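Local coordinates for protein SxtG (Microseira wollei, PDB 6U1R) that acts as an amidinotransferase in saxitoxin biosynthesis, probably transferring an amidino group by way of a covalent amidino-cysteine intermediate, at residues S44-A48 with I86-H90; I142-I147 with W241-L246; C222-F227 with L379-F383. The contacts are given in a common frame with arbitrary orientation. Where two conformers were deposited one is given. Residue numbers count along the deposited sequence, not the author numbering.

In the fold
SxtG belongs to the amidinotransferase family, whose fold is a five-module alpha/beta propeller. Contacts 2 and 3 lie on the same side of the chain's centre, their centres about 13 Å apart, and they touch: L246 CD1 and I226 CD1 are 3.9 Å apart, I142 CD1 and I226 CD1 4.1 Å. Each draws on the same module, strand 225-229 (contact 3) leading into helix 236-245 (contact 2). Contact 1 lies across the centre, about 31 Å from contact 2 and 35 Å from contact 3, centre to centre. Side chain to side chain, the predicted active-site residues C368 and D215 lie about 11 Å from V45 (contact 1) and about 10 Å from L242 (contact 2), respectively.

Contact 1 of 3, residues S44-A48 with I86-H90; sequences SVEGA and IAVAH
I86 and V45 bury the most surface where the 44-48 loop leans on one turn of helix 83-102, and H90, one turn beyond I86, closes the edge. V45 begins a type II beta turn ending at A48, with G47 at its third position (phi/psi 72/11) and a weak A48 N to V45 O hydrogen bond of 3.3 Å. Ahead of it S44, with chi1 t, forms an ST turn: its OG accepts from E46 N at 3.2 Å. The nearest CA atoms across the contact are those of V45 and I86, 5.9 Å apart. V45 points toward the helix, and its m rotamer brings CG2 to 4.0 Å from I86 CG2, 4.1 Å from A89 CB and 4.2 Å from H90 CB. I86, in the mt rotamer, leaves the helix sideways but reaches across the turn: its CG2 lies 3.6 Å from V45 O and its CD1 4.3 Å from A48 CB. H90, with chi1 t, swings its ring alongside E46, yet NE2 stays 4.1 Å from E46 OE1, and no hydrogen bond crosses the contact. It is apolar docking of a turn on a helix. The loop joins strand 37-42 to helix 53-57; A48 is also held through a backbone hydrogen bond by Y81, just before helix 83-102, S44 pairs with A132 in the same way, and A89 rests on F362.

Contact 2 of 3, residues I142-I147 with W241-L246; sequences IGNEII and WLQRHL
A beta hairpin and a helix from the next module of the fold pack here through a buried, mostly apolar interface with one histidine-carboxylate hydrogen bond. Strands 139-142 and 145-148 are joined by a type II' turn from I142 to E145, closed by I142 N to E145 O (2.9 Å) and E145 N to I142 O (3.1 Å), with G143 at phi/psi 68/-118. Strand 145-147 and helix 241-245 run nearly antiparallel, at 160°, their axes 12.6 Å apart at closest approach, so that side chains alone bridge the gap. I142 stands opposite L246 (CA atoms 8.8 Å apart) and I147 opposite L242 (9.6 Å). I147, in the mt rotamer, sends CD1 to 3.8 Å from H245 CD2 and 4.3 Å from both L242 CD1 and L246 CD2, while its CG2 lies 4.3 Å from W241 CZ3. I142 CG2 meets L246 CD2 at 4.0 Å. E145 is fully extended (tt), so its OE2 accepts from H245 NE2 at 2.8 Å, near the imidazole plane; the same oxygen is hydrogen-bonded to T178 OG1 on the adjoining strand 176-179. W241 NE1 bonds to W177 O of the second subunit, bringing the dimer interface up to this helix. Two strands, a helix and a third strand recur in each module, and their side-by-side packing typifies the alpha/beta propeller of amidinotransferases.

Contact 3 of 3, residues C222-F227 with L379-F383; sequences CGRDIF and LQSYF
The chain's C-terminal tail crosses the tip of a beta hairpin, the type II' turn C222-D225 between strands 219-222 and 225-229 of the propeller fold. C222 N to D225 O (2.9 Å) closes the turn; the return bond, D225 N to C222 O, is weak at 3.3 Å. The tail is largely extended, its Q380 and S381 CA atoms each 5.3 Å from those of G223 and R224 respectively. One direct hydrogen bond crosses, R224 N to Q380 O at 3.0 Å. Two waters add to it: one donates to C222 O and D225 OD2 (2.7 Å each) and accepts from Y382 N (2.8 Å), the other donates to D225 OD2 (2.8 Å) and accepts from F383 N (2.9 Å). D225 OD1 turns to R251 and H253. Among apolar contacts, F383 CE2 touches C222 CB at 3.9 Å and F383 CZ reaches F227 CE2 at 3.8 Å, the two rings lying obliquely at 68°. L379 CD2 sits over a face of the R224 guanidinium, 3.6 Å from CZ, while R224 itself salt-bridges E249. G223, at phi/psi 66/-128, brings its CA to 3.4 Å from Q380 O in a CA-H...O contact; a CB there would fall 2.1 Å from that Q380 O.

Contact 1 of 3, residues S44-A48 with I86-H90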
loop_
_atom_site.group_PDB
_atom_site.type_symbol
_atom_site.label_atom_id
_atom_site.label_comp_id
_atom_site.label_asym_id
_atom_site.label_seq_id
_atom_site.Cartn_x
_atom_site.Cartn_y
_atom_site.Cartn_z
ATOM N N SER A 44 -12.046 -2.947 18.623
ATOM C CA SER A 44 -12.300 -4.117 19.454
ATOM C C SER A 44 -11.064 -4.408 20.289
ATOM O O SER A 44 -9.937 -4.278 19.795
ATOM C CB SER A 44 -12.651 -5.345 18.595
ATOM O OG SER A 44 -12.516 -6.551 19.332
ATOM N N VAL A 45 -11.266 -4.794 21.552
ATOM C CA VAL A 45 -10.155 -5.164 22.422
ATOM C C VAL A 45 -9.969 -6.667 22.531
ATOM O O VAL A 45 -9.019 -7.115 23.182
ATOM C CB VAL A 45 -10.313 -4.570 23.835
ATOM C CG1 VAL A 45 -10.124 -3.087 23.797
ATOM C CG2 VAL A 45 -11.689 -4.914 24.425
ATOM N N GLU A 46 -10.842 -7.468 21.938
ATOM C CA GLU A 46 -10.724 -8.918 22.053
ATOM C C GLU A 46 -9.455 -9.414 21.365
ATOM O O GLU A 46 -9.098 -8.933 20.282
ATOM C CB GLU A 46 -11.948 -9.580 21.442
ATOM C CG GLU A 46 -13.261 -9.172 22.125
ATOM C CD GLU A 46 -14.383 -10.142 21.840
ATOM O OE1 GLU A 46 -15.261 -9.810 21.019
ATOM O OE2 GLU A 46 -14.373 -11.237 22.441
ATOM N N GLY A 47 -8.771 -10.367 21.997
ATOM C CA GLY A 47 -7.555 -10.963 21.459
ATOM C C GLY A 47 -6.346 -10.062 21.477
ATOM O O GLY A 47 -5.331 -10.398 20.852
ATOM N N ALA A 48 -6.437 -8.930 22.173
ATOM C CA ALA A 48 -5.406 -7.901 22.156
ATOM C C ALA A 48 -4.107 -8.388 22.803
ATOM O O ALA A 48 -4.125 -9.098 23.811
ATOM C CB ALA A 48 -5.918 -6.650 22.873
ATOM N N ILE A 86 -9.138 -6.869 29.225
ATOM C CA ILE A 86 -9.970 -6.913 28.029
ATOM C C ILE A 86 -11.452 -6.901 28.409
ATOM O O ILE A 86 -12.264 -6.199 27.787
ATOM C CB ILE A 86 -9.589 -8.142 27.187
ATOM C CG1 ILE A 86 -8.186 -7.925 26.608
ATOM C CG2 ILE A 86 -10.617 -8.391 26.085
ATOM C CD1 ILE A 86 -7.570 -9.146 25.927
ATOM N N ALA A 87 -11.822 -7.657 29.445
ATOM C CA ALA A 87 -13.230 -7.771 29.816
ATOM C C ALA A 87 -13.797 -6.431 30.280
ATOM O O ALA A 87 -14.888 -6.025 29.855
ATOM C CB ALA A 87 -13.400 -8.841 30.889
ATOM N N VAL A 88 -13.064 -5.711 31.138
ATOM C CA VAL A 88 -13.572 -4.427 31.627
ATOM C C VAL A 88 -13.642 -3.414 30.491
ATOM O O VAL A 88 -14.591 -2.621 30.408
ATOM C CB VAL A 88 -12.725 -3.896 32.809
ATOM C CG1 VAL A 88 -12.785 -4.846 33.982
ATOM C CG2 VAL A 88 -11.288 -3.662 32.415
ATOM N N ALA A 89 -12.650 -3.418 29.597
ATOM C CA ALA A 89 -12.683 -2.494 28.474
ATOM C C ALA A 89 -13.819 -2.828 27.520
ATOM O O ALA A 89 -14.424 -1.926 26.934
ATOM C CB ALA A 89 -11.349 -2.500 27.716
ATOM N N HIS A 90 -14.121 -4.118 27.340
ATOM C CA HIS A 90 -15.219 -4.477 26.453
ATOM C C HIS A 90 -16.536 -3.946 27.003
ATOM O O HIS A 90 -17.392 -3.495 26.234
ATOM C CB HIS A 90 -15.255 -6.003 26.262
ATOM C CG HIS A 90 -16.077 -6.455 25.096
ATOM N ND1 HIS A 90 -16.177 -5.734 23.926
ATOM C CD2 HIS A 90 -16.843 -7.558 24.922
ATOM C CE1 HIS A 90 -16.961 -6.375 23.078
ATOM N NE2 HIS A 90 -17.384 -7.484 23.660
#

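Contact 2 of 3, residues I142-I147 with W241-L246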
loop_
_atom_site.group_PDB
_atom_site.type_symbol
_atom_site.label_atom_id
_atom_site.label_comp_id
_atom_site.label_asym_id
_atom_site.label_seq_id
_atom_site.Cartn_x
_atom_site.Cartn_y
_atom_site.Cartn_z
ATOM N N ILE A 142 -10.248 10.357 3.675
ATOM C CA ILE A 142 -10.127 11.642 2.989
ATOM C C ILE A 142 -11.250 11.688 1.955
ATOM O O ILE A 142 -11.114 11.147 0.850
ATOM C CB ILE A 142 -8.763 11.838 2.313
ATOM C CG1 ILE A 142 -7.601 11.638 3.297
ATOM C CG2 ILE A 142 -8.684 13.248 1.683
ATOM C CD1 ILE A 142 -7.616 12.583 4.498
ATOM N N GLY A 143 -12.364 12.318 2.302
ATOM C CA GLY A 143 -13.469 12.381 1.356
ATOM C C GLY A 143 -14.067 10.999 1.142
ATOM O O GLY A 143 -14.557 10.388 2.093
ATOM N N ASN A 144 -14.015 10.478 -0.082
ATOM C CA ASN A 144 -14.541 9.156 -0.377
ATOM C C ASN A 144 -13.450 8.086 -0.436
ATOM O O ASN A 144 -13.729 6.968 -0.880
ATOM C CB ASN A 144 -15.326 9.168 -1.699
ATOM C CG ASN A 144 -14.447 9.462 -2.904
ATOM O OD1 ASN A 144 -13.238 9.650 -2.778
ATOM N ND2 ASN A 144 -15.054 9.483 -4.090
ATOM N N GLU A 145 -12.243 8.390 0.043
ATOM C CA GLU A 145 -11.095 7.492 -0.041
ATOM C C GLU A 145 -10.645 7.039 1.342
ATOM O O GLU A 145 -10.494 7.872 2.253
ATOM C CB GLU A 145 -9.933 8.190 -0.748
ATOM C CG GLU A 145 -8.685 7.335 -0.911
ATOM C CD GLU A 145 -7.540 8.074 -1.574
ATOM O OE1 GLU A 145 -7.581 9.319 -1.636
ATOM O OE2 GLU A 145 -6.587 7.412 -2.035
ATOM N N ILE A 146 -10.396 5.731 1.481
ATOM C CA ILE A 146 -9.718 5.164 2.653
ATOM C C ILE A 146 -8.269 4.839 2.264
ATOM O O ILE A 146 -8.025 4.150 1.266
ATOM C CB ILE A 146 -10.467 3.928 3.181
ATOM C CG1 ILE A 146 -11.883 4.346 3.605
ATOM C CG2 ILE A 146 -9.719 3.293 4.354
ATOM C CD1 ILE A 146 -12.728 3.277 4.148
ATOM N N ILE A 147 -7.302 5.378 3.017
ATOM C CA ILE A 147 -5.871 5.187 2.765
ATOM C C ILE A 147 -5.276 4.353 3.893
ATOM O O ILE A 147 -5.374 4.726 5.073
ATOM C CB ILE A 147 -5.129 6.537 2.662
ATOM C CG1 ILE A 147 -5.782 7.442 1.615
ATOM C CG2 ILE A 147 -3.646 6.313 2.328
ATOM C CD1 ILE A 147 -5.268 8.871 1.633
ATOM N N TRP A 241 4.971 12.024 1.367
ATOM C CA TRP A 241 4.174 11.080 0.599
ATOM C C TRP A 241 2.701 11.462 0.645
ATOM O O TRP A 241 2.014 11.479 -0.389
ATOM C CB TRP A 241 4.367 9.635 1.102
ATOM C CG TRP A 241 3.645 8.692 0.199
ATOM C CD1 TRP A 241 4.167 8.038 -0.890
ATOM C CD2 TRP A 241 2.248 8.335 0.252
ATOM N NE1 TRP A 241 3.178 7.307 -1.520
ATOM C CE2 TRP A 241 1.995 7.472 -0.839
ATOM C CE3 TRP A 241 1.190 8.664 1.118
ATOM C CZ2 TRP A 241 0.724 6.930 -1.083
ATOM C CZ3 TRP A 241 -0.068 8.133 0.867
ATOM C CH2 TRP A 241 -0.289 7.273 -0.226
ATOM N N LEU A 242 2.188 11.780 1.836
ATOM C CA LEU A 242 0.765 12.105 1.932
ATOM C C LEU A 242 0.457 13.417 1.227
ATOM O O LEU A 242 -0.590 13.548 0.581
ATOM C CB LEU A 242 0.324 12.170 3.385
ATOM C CG LEU A 242 -1.176 12.392 3.632
ATOM C CD1 LEU A 242 -1.982 11.229 3.063
ATOM C CD2 LEU A 242 -1.425 12.571 5.121
ATOM N N GLN A 243 1.350 14.406 1.331
ATOM C CA GLN A 243 1.099 15.659 0.623
ATOM C C GLN A 243 1.072 15.435 -0.883
ATOM O O GLN A 243 0.219 16.003 -1.575
ATOM C CB GLN A 243 2.136 16.725 0.993
ATOM C CG GLN A 243 1.945 18.087 0.257
ATOM C CD GLN A 243 0.609 18.789 0.557
ATOM O OE1 GLN A 243 0.543 19.687 1.419
ATOM N NE2 GLN A 243 -0.452 18.408 -0.180
ATOM N N ARG A 244 1.957 14.588 -1.410
ATOM C CA ARG A 244 1.921 14.352 -2.850
ATOM C C ARG A 244 0.664 13.595 -3.251
ATOM O O ARG A 244 0.044 13.905 -4.275
ATOM C CB ARG A 244 3.144 13.583 -3.325
ATOM C CG ARG A 244 3.031 13.311 -4.849
ATOM C CD ARG A 244 4.338 13.111 -5.530
ATOM N NE ARG A 244 5.303 14.153 -5.185
ATOM C CZ ARG A 244 6.610 13.947 -5.092
ATOM N NH1 ARG A 244 7.120 12.741 -5.326
ATOM N NH2 ARG A 244 7.413 14.956 -4.754
ATOM N N HIS A 245 0.283 12.584 -2.470
ATOM C CA HIS A 245 -0.920 11.823 -2.787
ATOM C C HIS A 245 -2.157 12.714 -2.825
ATOM O O HIS A 245 -3.056 12.498 -3.660
ATOM C CB HIS A 245 -1.096 10.697 -1.768
ATOM C CG HIS A 245 -2.199 9.752 -2.113
ATOM N ND1 HIS A 245 -2.112 8.858 -3.162
ATOM C CD2 HIS A 245 -3.421 9.572 -1.561
ATOM C CE1 HIS A 245 -3.235 8.161 -3.230
ATOM N NE2 HIS A 245 -4.041 8.568 -2.267
ATOM N N LEU A 246 -2.216 13.724 -1.955
ATOM C CA LEU A 246 -3.382 14.592 -1.811
ATOM C C LEU A 246 -3.196 15.976 -2.443
ATOM O O LEU A 246 -3.994 16.877 -2.170
ATOM C CB LEU A 246 -3.730 14.751 -0.328
ATOM C CG LEU A 246 -4.089 13.480 0.444
ATOM C CD1 LEU A 246 -4.443 13.816 1.892
ATOM C CD2 LEU A 246 -5.202 12.720 -0.270
#

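Contact 3 of 3, residues C222-F227 with L379-F383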
loop_
_atom_site.group_PDB
_atom_site.type_symbol
_atom_site.label_atom_id
_atom_site.label_comp_id
_atom_site.label_asym_id
_atom_site.label_seq_id
_atom_site.Cartn_x
_atom_site.Cartn_y
_atom_site.Cartn_z
ATOM N N CYS A 222 -9.335 19.186 8.511
ATOM C CA CYS A 222 -10.157 20.409 8.445
ATOM C C CYS A 222 -10.491 20.766 6.991
ATOM O O CYS A 222 -10.173 21.853 6.509
ATOM C CB CYS A 222 -9.458 21.606 9.082
ATOM S SG CYS A 222 -9.129 21.395 10.836
ATOM N N GLY A 223 -11.166 19.864 6.304
ATOM C CA GLY A 223 -11.464 20.089 4.891
ATOM C C GLY A 223 -10.198 20.092 4.065
ATOM O O GLY A 223 -9.382 19.164 4.142
ATOM N N ARG A 224 -10.010 21.151 3.268
ATOM C CA ARG A 224 -8.847 21.242 2.396
ATOM C C ARG A 224 -7.529 21.389 3.158
ATOM O O ARG A 224 -6.465 21.199 2.555
ATOM C CB ARG A 224 -8.987 22.426 1.434
ATOM C CG ARG A 224 -10.028 22.229 0.350
ATOM C CD ARG A 224 -9.860 23.215 -0.791
ATOM N NE ARG A 224 -10.898 23.025 -1.808
ATOM C CZ ARG A 224 -10.807 22.210 -2.854
ATOM N NH1 ARG A 224 -9.716 21.486 -3.061
ATOM N NH2 ARG A 224 -11.828 22.126 -3.712
ATOM N N ASP A 225 -7.571 21.704 4.449
ATOM C CA ASP A 225 -6.375 21.873 5.264
ATOM C C ASP A 225 -6.326 20.762 6.302
ATOM O O ASP A 225 -7.306 20.537 7.025
ATOM C CB ASP A 225 -6.360 23.254 5.921
ATOM C CG ASP A 225 -6.314 24.351 4.900
ATOM O OD1 ASP A 225 -5.221 24.579 4.346
ATOM O OD2 ASP A 225 -7.379 24.952 4.619
ATOM N N ILE A 226 -5.187 20.062 6.348
ATOM C CA ILE A 226 -4.928 18.949 7.255
ATOM C C ILE A 226 -3.698 19.303 8.094
ATOM O O ILE A 226 -2.725 19.868 7.577
ATOM C CB ILE A 226 -4.712 17.643 6.454
ATOM C CG1 ILE A 226 -5.999 17.231 5.729
ATOM C CG2 ILE A 226 -4.229 16.496 7.356
ATOM C CD1 ILE A 226 -5.793 16.199 4.645
ATOM N N PHE A 227 -3.749 19.013 9.383
ATOM C CA PHE A 227 -2.642 19.307 10.292
ATOM C C PHE A 227 -1.995 18.007 10.745
ATOM O O PHE A 227 -2.698 17.068 11.126
ATOM C CB PHE A 227 -3.133 20.117 11.484
ATOM C CG PHE A 227 -3.669 21.451 11.089
ATOM C CD1 PHE A 227 -2.821 22.542 10.987
ATOM C CD2 PHE A 227 -4.993 21.604 10.740
ATOM C CE1 PHE A 227 -3.292 23.766 10.586
ATOM C CE2 PHE A 227 -5.469 22.844 10.329
ATOM C CZ PHE A 227 -4.605 23.917 10.253
ATOM N N LEU A 379 -16.440 19.077 0.683
ATOM C CA LEU A 379 -15.095 19.630 0.854
ATOM C C LEU A 379 -15.137 21.155 0.831
ATOM O O LEU A 379 -15.571 21.748 -0.165
ATOM C CB LEU A 379 -14.167 19.129 -0.249
ATOM C CG LEU A 379 -12.720 19.627 -0.195
ATOM C CD1 LEU A 379 -12.048 19.216 1.131
ATOM C CD2 LEU A 379 -11.941 19.076 -1.385
ATOM N N GLN A 380 -14.653 21.782 1.906
ATOM C CA GLN A 380 -14.574 23.229 2.003
ATOM C C GLN A 380 -13.223 23.646 2.576
ATOM O O GLN A 380 -12.468 22.831 3.127
ATOM C CB GLN A 380 -15.708 23.751 2.865
ATOM C CG GLN A 380 -17.088 23.358 2.296
ATOM C CD GLN A 380 -18.060 23.067 3.364
ATOM O OE1 GLN A 380 -18.296 21.916 3.726
ATOM N NE2 GLN A 380 -18.602 24.111 3.936
ATOM N N SER A 381 -12.920 24.933 2.434
ATOM C CA SER A 381 -11.828 25.576 3.153
ATOM C C SER A 381 -12.405 26.464 4.248
ATOM O O SER A 381 -13.386 27.188 4.025
ATOM C CB SER A 381 -10.952 26.406 2.220
ATOM O OG SER A 381 -10.327 25.584 1.252
ATOM N N TYR A 382 -11.784 26.422 5.428
ATOM C CA TYR A 382 -12.348 27.029 6.628
ATOM C C TYR A 382 -11.530 28.179 7.202
ATOM O O TYR A 382 -11.931 28.746 8.227
ATOM C CB TYR A 382 -12.511 25.968 7.730
ATOM C CG TYR A 382 -13.493 24.889 7.387
ATOM C CD1 TYR A 382 -13.089 23.754 6.679
ATOM C CD2 TYR A 382 -14.825 24.996 7.742
ATOM C CE1 TYR A 382 -13.990 22.770 6.332
ATOM C CE2 TYR A 382 -15.747 24.005 7.386
ATOM C CZ TYR A 382 -15.311 22.889 6.676
ATOM O OH TYR A 382 -16.195 21.884 6.297
ATOM N N PHE A 383 -10.399 28.520 6.610
ATOM C CA PHE A 383 -9.486 29.446 7.274
ATOM C C PHE A 383 -9.416 30.789 6.576
ATOM O O PHE A 383 -8.757 31.720 7.069
ATOM C CB PHE A 383 -8.104 28.809 7.381
ATOM C CG PHE A 383 -8.083 27.656 8.320
ATOM C CD1 PHE A 383 -7.861 27.861 9.666
ATOM C CD2 PHE A 383 -8.342 26.367 7.869
ATOM C CE1 PHE A 383 -7.871 26.800 10.553
ATOM C CE2 PHE A 383 -8.346 25.304 8.749
ATOM C CZ PHE A 383 -8.112 25.524 10.094
ATOM O OXT PHE A 383 -10.052 30.951 5.537
HETATM O O HOH W 1 -9.852 24.367 5.509
HETATM O O HOH W 2 -8.636 27.449 4.525
#